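Side-chain contacts in Methylcobalamin\: coenzyme M methyltransferase (Methanosarcina mazei, PDB 4AY7), which catalyses the zinc-dependent transfer of a methyl group from a methylated corrinoid to coenzyme M, a step in methanogenesis: residues Ala50-Pro53 with Glu54-Thr57; Asp123-Arg127 with Gly128-Val132; Pro131-Leu134 with Glu135-Ile139; Glu142-Gly145 with Pro146-Ile150; Gly249-Asn252 with Pro253-Asp257. All coordinates share one frame; numbering follows the deposited sequence.

Contact 1 of 5, residues Ala50-Pro53 with Glu54-Thr57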
loop_
_atom_site.group_PDB
_atom_site.type_symbol
_atom_site.label_atom_id
_atom_site.label_comp_id
_atom_site.label_asym_id
_atom_site.label_seq_id
_atom_site.Cartn_x
_atom_site.Cartn_y
_atom_site.Cartn_z
ATOM N N ALA A 50 1.090 -21.175 5.342
ATOM C CA ALA A 50 0.455 -20.371 4.256
ATOM C C ALA A 50 1.566 -19.743 3.433
ATOM O O ALA A 50 1.721 -18.496 3.455
ATOM C CB ALA A 50 -0.436 -19.293 4.839
ATOM N N PRO A 51 2.347 -20.577 2.721
ATOM C CA PRO A 51 3.416 -19.997 1.896
ATOM C C PRO A 51 2.891 -19.250 0.650
ATOM O O PRO A 51 1.843 -19.582 0.130
ATOM C CB PRO A 51 4.200 -21.208 1.461
ATOM C CG PRO A 51 3.158 -22.272 1.323
ATOM C CD PRO A 51 2.258 -22.034 2.521
ATOM N N TRP A 52 3.691 -18.319 0.163
ATOM C CA TRP A 52 3.604 -17.894 -1.231
ATOM C C TRP A 52 4.148 -19.036 -2.043
ATOM O O TRP A 52 5.072 -19.759 -1.610
ATOM C CB TRP A 52 4.503 -16.696 -1.497
ATOM C CG TRP A 52 4.186 -15.405 -0.748
ATOM C CD1 TRP A 52 3.083 -15.122 0.079
ATOM C CD2 TRP A 52 4.975 -14.183 -0.776
ATOM N NE1 TRP A 52 3.140 -13.833 0.533
ATOM C CE2 TRP A 52 4.272 -13.215 0.083
ATOM C CE3 TRP A 52 6.180 -13.812 -1.362
ATOM C CZ2 TRP A 52 4.758 -11.985 0.322
ATOM C CZ3 TRP A 52 6.674 -12.535 -1.092
ATOM C CH2 TRP A 52 5.942 -11.615 -0.323
ATOM N N PRO A 53 3.632 -19.214 -3.267
ATOM C CA PRO A 53 2.598 -18.453 -3.945
ATOM C C PRO A 53 1.169 -18.814 -3.614
ATOM O O PRO A 53 0.271 -18.058 -3.974
ATOM C CB PRO A 53 2.846 -18.773 -5.425
ATOM C CG PRO A 53 3.496 -20.071 -5.420
ATOM C CD PRO A 53 4.376 -20.075 -4.201
ATOM N N GLU A 54 0.938 -19.930 -2.946
ATOM C CA GLU A 54 -0.405 -20.359 -2.648
ATOM C C GLU A 54 -1.214 -19.407 -1.865
ATOM O O GLU A 54 -2.444 -19.360 -2.064
ATOM C CB GLU A 54 -0.410 -21.687 -1.873
ATOM C CG GLU A 54 0.107 -22.862 -2.707
ATOM C CD GLU A 54 1.565 -23.210 -2.338
ATOM O OE1 GLU A 54 2.445 -22.261 -2.250
ATOM O OE2 GLU A 54 1.817 -24.429 -2.092
ATOM N N ALA A 55 -0.574 -18.671 -0.946
ATOM C CA ALA A 55 -1.225 -17.572 -0.211
ATOM C C ALA A 55 -1.702 -16.422 -1.143
ATOM O O ALA A 55 -2.400 -15.532 -0.647
ATOM C CB ALA A 55 -0.353 -16.985 0.903
ATOM N N HIS A 56 -1.253 -16.387 -2.397
ATOM C CA HIS A 56 -1.769 -15.404 -3.353
ATOM C C HIS A 56 -3.036 -15.868 -4.021
ATOM O O HIS A 56 -3.807 -15.073 -4.536
ATOM C CB HIS A 56 -0.751 -15.072 -4.408
ATOM C CG HIS A 56 0.635 -14.683 -3.914
ATOM N ND1 HIS A 56 0.892 -13.675 -3.020
ATOM C CD2 HIS A 56 1.867 -15.109 -4.382
ATOM C CE1 HIS A 56 2.208 -13.492 -2.918
ATOM N NE2 HIS A 56 2.818 -14.430 -3.724
ATOM N N THR A 57 -3.280 -17.161 -4.057
ATOM C CA THR A 57 -4.327 -17.751 -4.920
ATOM C C THR A 57 -5.481 -18.411 -4.133
ATOM O O THR A 57 -6.530 -18.720 -4.686
ATOM C CB THR A 57 -3.690 -18.773 -5.895
ATOM O OG1 THR A 57 -3.066 -19.882 -5.178
ATOM C CG2 THR A 57 -2.561 -18.128 -6.711
#
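Pro51 O accepts a fairly straight hydrogen bond from Ala55 N at 2.8 Å. Two residues on, Pro53 O takes His56 N, also at 2.8 Å. Here the donor stands above the carbonyl plane, 49° out of it. These two bonds close the entry into the short, weakly bonded helix 54-57. A cis peptide before Pro53 turns the chain sharply just ahead of it.

Beside these bonds, the CE1 and NE2 atoms of His56 come over one face of the Trp52 indole. His56 CE1 sits 3.4 Å above that face, offset toward the rim. The closest pair is His56 NE2 with Trp52 CG, also at 3.4 Å. The planes are inclined at 35°, so the rings meet obliquely. In Trp52, CG lies anti to the carbonyl carbon (chi1 -63°), and this carries the indole alongside the imidazole. At the indole edge, in its plane, the methyl of Ala55 stands 4.0 Å from Trp52 CD1. On the outer side, the bent chain of Glu54 brings OE1 to 3.6 Å from Pro51 CG. A leucine at Trp52 would probably leave the His56 ring without its flat partner and let it turn more freely.

Trp52 also meets the Tyr82 ring and touches Gln38 and Gln103, two residues that bind coenzyme M. The contact follows helix 42-48 and rests on helix 59-71, where Leu65 touches Ala50, Trp52 and Ala55.

Contact 2 of 5, residues Asp123-Arg127 with Gly128-Val132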
loop_
_atom_site.group_PDB
_atom_site.type_symbol
_atom_site.label_atom_id
_atom_site.label_comp_id
_atom_site.label_asym_id
_atom_site.label_seq_id
_atom_site.Cartn_x
_atom_site.Cartn_y
_atom_site.Cartn_z
ATOM N N ASP A 123 -17.135 -7.012 -16.316
ATOM C CA ASP A 123 -17.129 -7.958 -15.244
ATOM C C ASP A 123 -15.795 -8.029 -14.496
ATOM O O ASP A 123 -15.424 -9.103 -13.977
ATOM C CB ASP A 123 -17.486 -9.334 -15.783
ATOM C CG ASP A 123 -16.441 -9.852 -16.770
ATOM O OD1 ASP A 123 -15.621 -9.049 -17.313
ATOM O OD2 ASP A 123 -16.422 -11.064 -17.022
ATOM N N LEU A 124 -15.093 -6.893 -14.483
ATOM C CA LEU A 124 -13.790 -6.757 -13.816
ATOM C C LEU A 124 -13.744 -7.525 -12.489
ATOM O O LEU A 124 -12.827 -8.280 -12.225
ATOM C CB LEU A 124 -13.527 -5.292 -13.502
ATOM C CG LEU A 124 -12.144 -5.025 -12.892
ATOM C CD1 LEU A 124 -11.054 -5.447 -13.837
ATOM C CD2 LEU A 124 -12.049 -3.546 -12.539
ATOM N N LEU A 125 -14.771 -7.355 -11.665
ATOM C CA LEU A 125 -14.707 -7.905 -10.294
ATOM C C LEU A 125 -14.755 -9.436 -10.182
ATOM O O LEU A 125 -14.446 -10.023 -9.144
ATOM C CB LEU A 125 -15.773 -7.225 -9.432
ATOM C CG LEU A 125 -15.605 -5.707 -9.126
ATOM C CD1 LEU A 125 -16.748 -5.276 -8.210
ATOM C CD2 LEU A 125 -14.233 -5.224 -8.514
ATOM N N GLN A 126 -15.130 -10.091 -11.244
ATOM C CA GLN A 126 -15.096 -11.550 -11.299
ATOM C C GLN A 126 -13.829 -12.103 -11.904
ATOM O O GLN A 126 -13.615 -13.325 -11.859
ATOM C CB GLN A 126 -16.317 -12.098 -12.051
ATOM C CG GLN A 126 -17.644 -11.919 -11.346
ATOM C CD GLN A 126 -18.621 -11.197 -12.253
ATOM O OE1 GLN A 126 -19.597 -11.781 -12.777
ATOM N NE2 GLN A 126 -18.306 -9.921 -12.528
ATOM N N ARG A 127 -12.997 -11.221 -12.429
ATOM C CA ARG A 127 -11.776 -11.593 -13.116
ATOM C C ARG A 127 -10.539 -11.775 -12.258
ATOM O O ARG A 127 -10.398 -11.151 -11.219
ATOM C CB ARG A 127 -11.463 -10.585 -14.209
ATOM C CG ARG A 127 -12.508 -10.603 -15.304
ATOM C CD ARG A 127 -12.069 -9.766 -16.498
ATOM N NE ARG A 127 -13.115 -9.843 -17.542
ATOM C CZ ARG A 127 -12.887 -9.847 -18.845
ATOM N NH1 ARG A 127 -11.635 -9.736 -19.294
ATOM N NH2 ARG A 127 -13.919 -9.952 -19.713
ATOM N N GLY A 128 -9.657 -12.688 -12.685
ATOM C CA GLY A 128 -8.383 -12.874 -11.993
ATOM C C GLY A 128 -8.616 -13.332 -10.570
ATOM O O GLY A 128 -9.478 -14.157 -10.323
ATOM N N ARG A 129 -7.857 -12.728 -9.657
ATOM C CA ARG A 129 -7.895 -13.060 -8.244
ATOM C C ARG A 129 -8.647 -12.016 -7.423
ATOM O O ARG A 129 -8.640 -12.073 -6.193
ATOM C CB ARG A 129 -6.475 -13.291 -7.791
ATOM C CG ARG A 129 -5.794 -14.471 -8.411
ATOM C CD ARG A 129 -4.337 -14.544 -7.965
ATOM N NE ARG A 129 -3.490 -13.525 -8.596
ATOM C CZ ARG A 129 -2.719 -12.679 -7.951
ATOM N NH1 ARG A 129 -2.633 -12.734 -6.642
ATOM N NH2 ARG A 129 -2.006 -11.799 -8.641
ATOM N N ILE A 130 -9.403 -11.146 -8.090
ATOM C CA ILE A 130 -10.219 -10.188 -7.388
ATOM C C ILE A 130 -11.133 -10.921 -6.425
ATOM O O ILE A 130 -11.225 -10.580 -5.229
ATOM C CB ILE A 130 -10.962 -9.192 -8.342
ATOM C CG1 ILE A 130 -9.914 -8.196 -8.886
ATOM C CG2 ILE A 130 -12.011 -8.362 -7.564
ATOM C CD1 ILE A 130 -10.456 -7.204 -9.887
ATOM N N PRO A 131 -11.771 -11.959 -6.891
ATOM C CA PRO A 131 -12.598 -12.670 -5.940
ATOM C C PRO A 131 -11.858 -13.389 -4.780
ATOM O O PRO A 131 -12.488 -13.630 -3.738
ATOM C CB PRO A 131 -13.288 -13.720 -6.832
ATOM C CG PRO A 131 -13.250 -13.145 -8.220
ATOM C CD PRO A 131 -11.878 -12.546 -8.248
ATOM N N VAL A 132 -10.575 -13.703 -4.921
ATOM C CA VAL A 132 -9.795 -14.242 -3.802
ATOM C C VAL A 132 -9.621 -13.156 -2.700
ATOM O O VAL A 132 -9.833 -13.436 -1.501
ATOM C CB VAL A 132 -8.392 -14.692 -4.242
ATOM C CG1 VAL A 132 -7.666 -15.310 -3.085
ATOM C CG2 VAL A 132 -8.479 -15.808 -5.307
HETATM O O HOH W 1 -11.557 -15.198 -11.551
#
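Leu124 touches Ile130 first: its CG lies 4.1 Å from Ile130 CD1, and the two side chains cross at about a right angle. Leu125 follows. Its CD2 is 4.0 Å from Ile130 CG2, and its carbonyl O is nearer still to that methyl. Leu125 O also faces Pro131 CG. Gln126 contributes its carbonyl, which shares a water with Gly128 O; the water donates to both. Arg127 NE makes a salt bridge back to Asp123 OD1 at 2.6 Å, meeting that oxygen from above the carboxylate plane, with a weak second bond from NH2. Arg127 O accepts Ile130 N at 3.3 Å, closing a type II' beta turn. Gly128 suits this turn: its phi is positive (62°), and a side chain would run into Arg127 O.

Ile130 has CG2 anti to its own N, which turns this methyl to Leu125 while CD1 meets Leu124. An alanine here would remove both branches and is likely to leave a gap beside the two leucines.

Arg129, the N-cap residue of helix 130-144, forms a salt bridge with Glu89. Leu124 and Ile130 both touch Ala90 of helix 86-90, and helix 178-202 covers Leu124, Leu125 and Ile130 through Ile194, Tyr195 and Ala198.

Contact 3 of 5, residues Pro131-Leu134 with Glu135-Ile139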
loop_
_atom_site.group_PDB
_atom_site.type_symbol
_atom_site.label_atom_id
_atom_site.label_comp_id
_atom_site.label_asym_id
_atom_site.label_seq_id
_atom_site.Cartn_x
_atom_site.Cartn_y
_atom_site.Cartn_z
ATOM N N PRO A 131 -11.771 -11.959 -6.891
ATOM C CA PRO A 131 -12.598 -12.670 -5.940
ATOM C C PRO A 131 -11.858 -13.389 -4.780
ATOM O O PRO A 131 -12.488 -13.630 -3.738
ATOM C CB PRO A 131 -13.288 -13.720 -6.832
ATOM C CG PRO A 131 -13.250 -13.145 -8.220
ATOM C CD PRO A 131 -11.878 -12.546 -8.248
ATOM N N VAL A 132 -10.575 -13.703 -4.921
ATOM C CA VAL A 132 -9.795 -14.242 -3.802
ATOM C C VAL A 132 -9.621 -13.156 -2.700
ATOM O O VAL A 132 -9.833 -13.436 -1.501
ATOM C CB VAL A 132 -8.392 -14.692 -4.242
ATOM C CG1 VAL A 132 -7.666 -15.310 -3.085
ATOM C CG2 VAL A 132 -8.479 -15.808 -5.307
ATOM N N VAL A 133 -9.247 -11.940 -3.125
ATOM C CA VAL A 133 -9.058 -10.843 -2.202
ATOM C C VAL A 133 -10.355 -10.459 -1.505
ATOM O O VAL A 133 -10.366 -10.331 -0.281
ATOM C CB VAL A 133 -8.483 -9.607 -2.908
ATOM C CG1 VAL A 133 -8.408 -8.435 -1.901
ATOM C CG2 VAL A 133 -7.072 -9.954 -3.423
ATOM N N LEU A 134 -11.463 -10.384 -2.240
ATOM C CA LEU A 134 -12.727 -10.016 -1.597
ATOM C C LEU A 134 -13.165 -11.064 -0.607
ATOM O O LEU A 134 -13.625 -10.767 0.475
ATOM C CB LEU A 134 -13.809 -9.743 -2.652
ATOM C CG LEU A 134 -13.444 -8.635 -3.664
ATOM C CD1 LEU A 134 -14.632 -8.386 -4.588
ATOM C CD2 LEU A 134 -13.021 -7.291 -2.979
ATOM N N GLU A 135 -13.026 -12.308 -0.954
ATOM C CA GLU A 135 -13.363 -13.347 -0.040
ATOM C C GLU A 135 -12.439 -13.389 1.205
ATOM O O GLU A 135 -12.900 -13.683 2.284
ATOM C CB GLU A 135 -13.379 -14.674 -0.777
ATOM C CG GLU A 135 -13.548 -15.866 0.131
ATOM C CD GLU A 135 -14.989 -16.058 0.625
ATOM O OE1 GLU A 135 -15.914 -15.204 0.350
ATOM O OE2 GLU A 135 -15.215 -17.140 1.229
ATOM N N ALA A 136 -11.164 -13.102 1.036
ATOM C CA ALA A 136 -10.219 -13.117 2.176
ATOM C C ALA A 136 -10.535 -11.995 3.168
ATOM O O ALA A 136 -10.487 -12.199 4.369
ATOM C CB ALA A 136 -8.752 -13.074 1.723
ATOM N N ILE A 137 -10.977 -10.852 2.637
ATOM C CA ILE A 137 -11.397 -9.724 3.487
ATOM C C ILE A 137 -12.562 -10.147 4.345
ATOM O O ILE A 137 -12.564 -9.896 5.533
ATOM C CB ILE A 137 -11.790 -8.491 2.656
ATOM C CG1 ILE A 137 -10.523 -7.941 1.986
ATOM C CG2 ILE A 137 -12.500 -7.477 3.572
ATOM C CD1 ILE A 137 -10.824 -6.931 0.839
ATOM N N LYS A 138 -13.532 -10.821 3.745
ATOM C CA LYS A 138 -14.699 -11.304 4.531
ATOM C C LYS A 138 -14.316 -12.331 5.565
ATOM O O LYS A 138 -14.832 -12.329 6.685
ATOM C CB LYS A 138 -15.737 -11.900 3.606
ATOM C CG LYS A 138 -16.285 -10.848 2.658
ATOM C CD LYS A 138 -17.149 -11.490 1.584
ATOM C CE LYS A 138 -16.942 -10.825 0.208
ATOM N NZ LYS A 138 -17.015 -11.920 -0.797
ATOM N N ILE A 139 -13.391 -13.207 5.212
ATOM C CA ILE A 139 -12.894 -14.197 6.190
ATOM C C ILE A 139 -12.181 -13.500 7.362
ATOM O O ILE A 139 -12.370 -13.873 8.519
ATOM C CB ILE A 139 -11.919 -15.143 5.569
ATOM C CG1 ILE A 139 -12.635 -15.999 4.499
ATOM C CG2 ILE A 139 -11.294 -16.088 6.612
ATOM C CD1 ILE A 139 -11.650 -16.887 3.750
#
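Lys138 folds back over the Leu134 carbonyl, one turn earlier in the alpha-helix 130-144. Its CB starts 3.9 Å from Leu134 O. CG comes closer, to 3.4 Å. CD then draws off a little, and CE returns to 3.3 Å from the same oxygen. NZ ends 3.8 Å from Leu134 O. The chain is bent at both chi3 and chi4, and this keeps it wrapped around one carbonyl instead of running straight out. The ammonium group also has a long ion pair with Glu135 OE1. Glu135 is bent at chi2 (76°), which brings its carboxylate toward the lysine on the outer side of the helix.

The carbonyl that Lys138 covers is itself used by the helix. Lys138 N donates to Leu134 O, one of four successive i to i+4 bonds. The others run from Glu135 N to Pro131 O, from Ala136 N to Val132 O and from Ile137 N to Val133 O.

The inner side is apolar. Val133 and Ile137 stand one turn apart, and both touch Met199 of helix 178-202; Leu134 touches it as well. Ala136 and Ile137 lean on Leu80 of strand 78-80. On another flank, Val132 and Glu135 touch Pro59 at the start of helix 59-71. The helix thus packs between the barrel strand and two helices, as outer helices of a TIM barrel do. Across the contact, Ile137 CG1 lies anti to the carbonyl carbon (chi1 -68°). This turns its end back along the helix, and Ile137 CD1 meets Val133 CG1 at 4.0 Å.

Contact 4 of 5, residues Glu142-Gly145 with Pro146-Ile150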
loop_
_atom_site.group_PDB
_atom_site.type_symbol
_atom_site.label_atom_id
_atom_site.label_comp_id
_atom_site.label_asym_id
_atom_site.label_seq_id
_atom_site.Cartn_x
_atom_site.Cartn_y
_atom_site.Cartn_z
ATOM N N GLU A 142 -14.729 -11.729 9.627
ATOM C CA GLU A 142 -15.475 -12.626 10.458
ATOM C C GLU A 142 -14.640 -13.064 11.640
ATOM O O GLU A 142 -15.183 -13.283 12.698
ATOM C CB GLU A 142 -15.957 -13.861 9.655
ATOM C CG GLU A 142 -16.794 -14.800 10.501
ATOM C CD GLU A 142 -17.587 -15.813 9.676
ATOM O OE1 GLU A 142 -17.252 -16.076 8.461
ATOM O OE2 GLU A 142 -18.546 -16.371 10.271
ATOM N N LYS A 143 -13.342 -13.233 11.452
ATOM C CA LYS A 143 -12.491 -13.728 12.541
ATOM C C LYS A 143 -12.143 -12.645 13.558
ATOM O O LYS A 143 -12.129 -12.904 14.759
ATOM C CB LYS A 143 -11.174 -14.283 12.053
ATOM C CG LYS A 143 -10.693 -15.366 13.004
ATOM C CD LYS A 143 -9.280 -15.156 13.495
ATOM C CE LYS A 143 -8.892 -16.283 14.475
ATOM N NZ LYS A 143 -7.464 -16.648 14.194
ATOM N N VAL A 144 -11.762 -11.477 13.091
ATOM C CA VAL A 144 -11.350 -10.416 14.021
ATOM C C VAL A 144 -12.483 -9.526 14.548
ATOM O O VAL A 144 -12.308 -8.817 15.562
ATOM C CB VAL A 144 -10.297 -9.506 13.393
ATOM C CG1 VAL A 144 -9.114 -10.329 12.978
ATOM C CG2 VAL A 144 -10.887 -8.647 12.242
ATOM N N GLY A 145 -13.638 -9.531 13.878
ATOM C CA GLY A 145 -14.735 -8.721 14.348
ATOM C C GLY A 145 -14.601 -7.244 13.963
ATOM O O GLY A 145 -13.699 -6.849 13.150
ATOM N N PRO A 146 -15.522 -6.427 14.480
ATOM C CA PRO A 146 -15.690 -5.102 13.961
ATOM C C PRO A 146 -14.639 -4.115 14.456
ATOM O O PRO A 146 -14.498 -3.066 13.839
ATOM C CB PRO A 146 -17.095 -4.695 14.459
ATOM C CG PRO A 146 -17.292 -5.492 15.707
ATOM C CD PRO A 146 -16.519 -6.764 15.521
ATOM N N ASP A 147 -13.889 -4.465 15.497
ATOM C CA ASP A 147 -12.991 -3.488 16.139
ATOM C C ASP A 147 -11.521 -3.444 15.714
ATOM O O ASP A 147 -10.758 -2.625 16.250
ATOM C CB ASP A 147 -13.065 -3.663 17.650
ATOM C CG ASP A 147 -14.482 -3.383 18.193
ATOM O OD1 ASP A 147 -15.312 -2.648 17.560
ATOM O OD2 ASP A 147 -14.744 -3.867 19.304
ATOM N N VAL A 148 -11.141 -4.301 14.779
ATOM C CA VAL A 148 -9.829 -4.304 14.170
ATOM C C VAL A 148 -9.965 -3.819 12.758
ATOM O O VAL A 148 -10.842 -4.321 12.020
ATOM C CB VAL A 148 -9.272 -5.707 14.166
ATOM C CG1 VAL A 148 -7.906 -5.756 13.508
ATOM C CG2 VAL A 148 -9.183 -6.203 15.584
ATOM N N PRO A 149 -9.104 -2.902 12.345
ATOM C CA PRO A 149 -9.221 -2.390 10.986
ATOM C C PRO A 149 -8.565 -3.328 9.938
ATOM O O PRO A 149 -7.573 -3.948 10.222
ATOM C CB PRO A 149 -8.468 -1.071 11.069
ATOM C CG PRO A 149 -7.374 -1.314 12.038
ATOM C CD PRO A 149 -7.976 -2.269 13.071
ATOM N N ILE A 150 -9.101 -3.344 8.728
ATOM C CA ILE A 150 -8.624 -4.118 7.612
ATOM C C ILE A 150 -8.179 -3.123 6.595
ATOM O O ILE A 150 -8.933 -2.251 6.218
ATOM C CB ILE A 150 -9.708 -5.024 6.996
ATOM C CG1 ILE A 150 -10.221 -5.995 8.040
ATOM C CG2 ILE A 150 -9.166 -5.761 5.747
ATOM C CD1 ILE A 150 -11.328 -6.898 7.518
HETATM O O HOH W 2 -13.521 -6.815 16.969
#
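The flat peptide joining Gly145 to Pro146, which is trans, lies at the centre of this contact. Both the Asp147 amide and a bound water stand off the same side of its plane. The peptide opens a type I beta turn, Gly145 to Val148, that ends helix 130-144 and leads into strand 150-155. This is the return leg of a beta-alpha-beta crossover in the TIM barrel.

The turn is open: Gly145 O and Val148 N are 4.0 Å apart and share no hydrogen bond. A water bridges a different pair. It donates to Val144 O at 2.7 Å and accepts from Asp147 N at 2.8 Å, so the last helical carbonyl is tied to the turn. Gly145 is the first residue to leave the helix, with a positive phi of 79°. A side chain there would strike Pro146 CD and the carbonyl oxygen before it.

Gly145 O and Val148 O both accept from Arg141 NH1, which holds the two ends of the turn from the helix side. Pro146 O accepts Lys16 NZ. Leu67 and His70 of helix 59-71 touch Val144 and Val148 respectively.

The apolar part is a single pair. Val144 and Val148 point toward each other across the turn, their side chains crossing at about a right angle. In Val144, CG2 sits between the backbone N and the carbonyl carbon, and this branch makes the nearest touch, 3.9 Å from Val148 CB.

Contact 5 of 5, residues Gly249-Asn252 with Pro253-Asp257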
loop_
_atom_site.group_PDB
_atom_site.type_symbol
_atom_site.label_atom_id
_atom_site.label_comp_id
_atom_site.label_asym_id
_atom_site.label_seq_id
_atom_site.Cartn_x
_atom_site.Cartn_y
_atom_site.Cartn_z
ATOM N N GLY A 249 10.602 5.490 -2.837
ATOM C CA GLY A 249 11.716 6.197 -3.456
ATOM C C GLY A 249 11.914 7.599 -2.883
ATOM O O GLY A 249 11.301 7.959 -1.886
ATOM N N ASN A 250 12.798 8.355 -3.543
ATOM C CA ASN A 250 13.152 9.751 -3.167
ATOM C C ASN A 250 12.009 10.683 -3.647
ATOM O O ASN A 250 12.131 11.328 -4.672
ATOM C CB ASN A 250 14.486 10.107 -3.871
ATOM C CG ASN A 250 15.522 8.974 -3.773
ATOM O OD1 ASN A 250 16.147 8.804 -2.734
ATOM N ND2 ASN A 250 15.667 8.167 -4.832
ATOM N N VAL A 251 10.894 10.679 -2.923
ATOM C CA VAL A 251 9.721 11.460 -3.265
ATOM C C VAL A 251 9.779 12.917 -2.785
ATOM O O VAL A 251 8.815 13.593 -2.991
ATOM C CB VAL A 251 8.399 10.843 -2.722
ATOM C CG1 VAL A 251 8.110 9.521 -3.373
ATOM C CG2 VAL A 251 8.403 10.652 -1.203
ATOM N N ASN A 252 10.859 13.428 -2.159
ATOM C CA ASN A 252 10.810 14.834 -1.727
ATOM C C ASN A 252 10.402 15.849 -2.815
ATOM O O ASN A 252 9.699 16.831 -2.507
ATOM C CB ASN A 252 12.094 15.292 -1.074
ATOM C CG ASN A 252 12.217 14.782 0.352
ATOM O OD1 ASN A 252 11.226 14.592 1.025
ATOM N ND2 ASN A 252 13.406 14.425 0.741
ATOM N N PRO A 253 10.801 15.609 -4.088
ATOM C CA PRO A 253 10.475 16.639 -5.117
ATOM C C PRO A 253 8.998 16.699 -5.497
ATOM O O PRO A 253 8.568 17.680 -6.088
ATOM C CB PRO A 253 11.346 16.265 -6.296
ATOM C CG PRO A 253 12.424 15.353 -5.732
ATOM C CD PRO A 253 11.864 14.678 -4.526
ATOM N N ILE A 254 8.214 15.766 -4.975
ATOM C CA ILE A 254 6.793 15.731 -5.154
ATOM C C ILE A 254 5.994 15.545 -3.903
ATOM O O ILE A 254 4.774 15.487 -3.980
ATOM C CB ILE A 254 6.359 14.544 -6.128
ATOM C CG1 ILE A 254 6.687 13.128 -5.576
ATOM C CG2 ILE A 254 6.899 14.780 -7.549
ATOM C CD1 ILE A 254 5.991 11.992 -6.340
ATOM N N LEU A 255 6.665 15.459 -2.749
ATOM C CA LEU A 255 5.986 15.289 -1.471
ATOM C C LEU A 255 4.878 16.303 -1.258
ATOM O O LEU A 255 3.797 15.929 -0.849
ATOM C CB LEU A 255 6.999 15.326 -0.321
ATOM C CG LEU A 255 6.467 14.869 1.022
ATOM C CD1 LEU A 255 5.815 13.475 0.899
ATOM C CD2 LEU A 255 7.621 14.863 2.047
ATOM N N SER A 256 5.150 17.583 -1.506
ATOM C CA SER A 256 4.125 18.633 -1.328
ATOM C C SER A 256 2.934 18.454 -2.307
ATOM O O SER A 256 1.796 18.578 -1.916
ATOM C CB SER A 256 4.751 20.050 -1.448
ATOM O OG SER A 256 3.798 21.031 -1.133
ATOM N N ASP A 257 3.217 17.955 -3.500
ATOM C CA ASP A 257 2.189 17.638 -4.521
ATOM C C ASP A 257 1.397 16.414 -4.098
ATOM O O ASP A 257 0.192 16.416 -4.253
ATOM C CB ASP A 257 2.826 17.427 -5.874
ATOM C CG ASP A 257 3.584 18.632 -6.357
ATOM O OD1 ASP A 257 2.907 19.643 -6.541
ATOM O OD2 ASP A 257 4.840 18.571 -6.548
HETATM O O HOH W 3 7.818 18.630 -2.375
#
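Val251 O is the tight point of this contact, met by two amides of the helix that follows. Ile254 N donates to it at 3.0 Å with a nearly straight bond, 159° at the hydrogen. The donor stands above the carbonyl plane. Leu255 N makes a second, weak bond to the same oxygen, and another weak one to Asn252 O.

Ile254 packs against the same residue with its longer branch. Its CG1 is set between the backbone N and the carbonyl carbon (chi1 64°), which brings it to 3.4 Å from Val251 O and 4.0 Å from Val251 CB. Val251, Ile254 and Leu255 are all buried. Pro216 covers Val251 and Ile254, and Val281 and Ile282 of helix 275-282 cover Leu255.

Looser are Pro253 and a water bridge. Pro253 is exposed, with its CD 3.4 Å from Asn250 O. The water donates to Asn252 O at 2.6 Å and accepts Ser256 N, standing in for a direct helical bond. The asparagines are held from outside the contact: Asn250 ND2 by Asp217, and Asn252 ND2 by Ile272 O. Asn252 OD1 lies 3.8 Å from Leu255 CD2.

His246 ends strand 242-246 and Cys248 lies in the loop after it; with Cys325 they bind zinc. The Val251 side chain lies about 8 Å from the ion. The site sits at the C-terminal end of a barrel strand, where TIM barrels place their active sites.

In the fold
From the N terminus, contact 1 closes the turn between helix 42-48 and helix 54-57. Contact 2 comes after strand 105-108 and closes the loop that starts helix 130-144. Contact 3 lies on that helix and shares Pro131 and Val132 with contact 2. Contact 4 ends the helix and leads to strand 150-155; Ile150 CD1 reaches back to Ile137 O of contact 3. None of them nests inside another. Contact 1 still meets this helix in space, where Thr57 O touches Val132 CG2. Contact 5 stands apart, beyond the chain's centre and about 33 Å from contact 3, centre to centre. It joins strand 242-246 to helix 252-259.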